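Local coordinates for putative surface anchored protein (Clostridium perfringens B, PDB 4NI6) that probably serves as a cell-surface adhesin, this Ig-like repeat forming part of a shaft stabilised by autocatalytically generated Thr-Gln ester cross-links, at residues 6-10 / 11-15. Residues are numbered along the deposited sequence; the frame is centred on the assembly and turned at random.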
ATOM      1  N   THR A   6      -6.344   0.559  -1.680  1.00 10.24           N
ATOM      2  CA  THR A   6      -7.157  -0.648  -1.719  1.00  9.64           C
ATOM      3  C   THR A   6      -6.273  -1.819  -2.143  1.00  9.12           C
ATOM      4  O   THR A   6      -5.766  -1.861  -3.264  1.00  9.49           O
ATOM      5  CB  THR A   6      -8.308  -0.498  -2.723  1.00 11.68           C
ATOM      6  OG1 THR A   6      -9.015   0.728  -2.471  1.00 17.04           O
ATOM      7  CG2 THR A   6      -9.286  -1.651  -2.601  1.00 14.73           C
ATOM      8  N   VAL A   7      -6.144  -2.811  -1.263  1.00  9.04           N
ATOM      9  CA  VAL A   7      -5.420  -4.027  -1.605  1.00  8.88           C
ATOM     10  C   VAL A   7      -6.276  -4.962  -2.440  1.00  8.32           C
ATOM     11  O   VAL A   7      -7.488  -4.965  -2.331  1.00 10.26           O
ATOM     12  CB  VAL A   7      -4.917  -4.738  -0.320  1.00  9.14           C
ATOM     13  CG1 VAL A   7      -6.060  -5.346   0.491  1.00 10.36           C
ATOM     14  CG2 VAL A   7      -3.846  -5.771  -0.621  1.00 10.67           C
ATOM     15  N   ALA A   8      -5.618  -5.750  -3.286  1.00  9.04           N
ATOM     16  CA  ALA A   8      -6.271  -6.865  -3.977  1.00 10.33           C
ATOM     17  C   ALA A   8      -5.428  -8.095  -3.736  1.00 10.34           C
ATOM     18  O   ALA A   8      -4.203  -8.096  -3.940  1.00 11.27           O
ATOM     19  CB  ALA A   8      -6.375  -6.594  -5.463  1.00 12.02           C
ATOM     20  N   ALA A   9      -6.096  -9.167  -3.314  1.00 10.05           N
ATOM     21  CA  ALA A   9      -5.440 -10.436  -3.025  1.00 10.85           C
ATOM     22  C   ALA A   9      -6.025 -11.479  -3.975  1.00 12.50           C
ATOM     23  O   ALA A   9      -7.233 -11.763  -3.940  1.00 13.59           O
ATOM     24  CB  ALA A   9      -5.725 -10.815  -1.586  1.00 13.13           C
ATOM     25  N   ASP A  10      -5.233 -11.886  -4.960  1.00 14.91           N
ATOM     26  CA  ASP A  10      -5.760 -12.714  -6.050  1.00 17.60           C
ATOM     27  C   ASP A  10      -6.995 -12.043  -6.701  1.00 15.64           C
ATOM     28  O   ASP A  10      -7.913 -12.702  -7.151  1.00 18.28           O
ATOM     29  CB  ASP A  10      -6.023 -14.147  -5.568  1.00 22.72           C
ATOM     30  CG  ASP A  10      -4.649 -14.883  -5.158  1.00 63.48           C
ATOM     31  OD1 ASP A  10      -3.384 -14.501  -5.733  1.00105.42           O
ATOM     32  OD2 ASP A  10      -4.923 -16.011  -4.491  1.00 47.26           O
ATOM     33  N   GLY A  11      -6.954 -10.721  -6.842  1.00 16.92           N
ATOM     34  CA  GLY A  11      -8.013 -10.018  -7.556  1.00 16.69           C
ATOM     35  C   GLY A  11      -9.176  -9.584  -6.677  1.00 16.13           C
ATOM     36  O   GLY A  11     -10.006  -8.765  -7.106  1.00 16.72           O
ATOM     37  N   VAL A  12      -9.201 -10.091  -5.438  1.00 12.67           N
ATOM     38  CA  VAL A  12     -10.279  -9.807  -4.475  1.00 12.39           C
ATOM     39  C   VAL A  12      -9.916  -8.540  -3.684  1.00 10.65           C
ATOM     40  O   VAL A  12      -8.888  -8.514  -3.038  1.00  9.89           O
ATOM     41  CB  VAL A  12     -10.448 -10.976  -3.494  1.00 14.31           C
ATOM     42  CG1 VAL A  12     -11.521 -10.620  -2.483  1.00 15.16           C
ATOM     43  CG2 VAL A  12     -10.795 -12.260  -4.260  1.00 19.40           C
ATOM     44  N   ASN A  13     -10.751  -7.503  -3.760  1.00 11.74           N
ATOM     45  CA  ASN A  13     -10.432  -6.197  -3.185  1.00 11.03           C
ATOM     46  C   ASN A  13     -10.782  -6.155  -1.719  1.00 10.26           C
ATOM     47  O   ASN A  13     -11.850  -6.638  -1.316  1.00 12.23           O
ATOM     48  CB  ASN A  13     -11.219  -5.086  -3.888  1.00 13.08           C
ATOM     49  CG  ASN A  13     -10.786  -4.873  -5.312  1.00 13.96           C
ATOM     50  OD1 ASN A  13      -9.592  -4.934  -5.608  1.00 14.88           O
ATOM     51  ND2 ASN A  13     -11.691  -4.291  -6.103  1.00 17.38           N
ATOM     52  N   GLY A  14      -9.988  -5.415  -0.939  1.00 10.35           N
ATOM     53  CA  GLY A  14     -10.419  -5.024   0.394  1.00 10.73           C
ATOM     54  C   GLY A  14     -11.413  -3.860   0.272  1.00  9.87           C
ATOM     55  O   GLY A  14     -11.553  -3.260  -0.793  1.00 12.56           O
ATOM     56  N   SER A  15     -12.159  -3.569   1.334  1.00 11.50           N
ATOM     57  CA  SER A  15     -12.969  -2.335   1.406  1.00 12.67           C
ATOM     58  C   SER A  15     -12.886  -1.823   2.839  1.00 11.89           C
ATOM     59  O   SER A  15     -12.394  -2.525   3.721  1.00 11.75           O
ATOM     60  CB  SER A  15     -14.427  -2.619   1.056  1.00 16.80           C
ATOM     61  OG  SER A  15     -15.130  -3.046   2.206  1.00 18.62           O
TER
HETATM   62  O   HOH W   1      -4.390  -9.309  -6.742  1.00 16.03           O
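Asn13 carries the flat side-chain group of this contact, its amide, and presents the oxygen end to Ala8: OD1 is 3.6 Å from Ala8 CB, which lies beyond the oxygen and slightly out of the amide plane, so that neither face of the amide is covered by 6-10. A first torsion of -68° sets Asn13 CG beside its own backbone N, and the second torsion then turns the oxygen toward Ala8. Thr6 meets the chain just past strand 12-13 through its methyl: CG2 stands 3.3 Å from Gly14 O and touches Asn13 CB more loosely.

Backbone N-H...O bonds form the ladder. Gly14 N donates to Val7 O at 2.9 Å and nearly straight (163°), while Ala9 and Val12 exchange two bonds, Ala9 N to Val12 O at 2.9 Å and Val12 N to Ala9 O at 3.0 Å. The last of these closes the turn, its donor standing above the carbonyl plane, 60° out of it. Between these rungs, Ala8 and Asn13 form a non-hydrogen-bonded pair, and Asn13 CA (3.3 Å from Val7 O) and Ala8 CA each direct a C-H at a carbonyl opposite.

Asp10 and Gly11, both with positive phi, occupy the corners; at Gly11 a side chain would collide with Asp10 O. A water accepts from Gly11 N at 2.9 Å and donates weakly to Ala8 O. Asp10 OD1 turns outward to the backbone N of Asp32, fastening the corner to strand 31-39.

Antiparallel pairing closed by a type I' turn defines a two-residue beta hairpin, here placing the short strand 12-13 at the margin of the four-stranded sheet of an Ig-like domain.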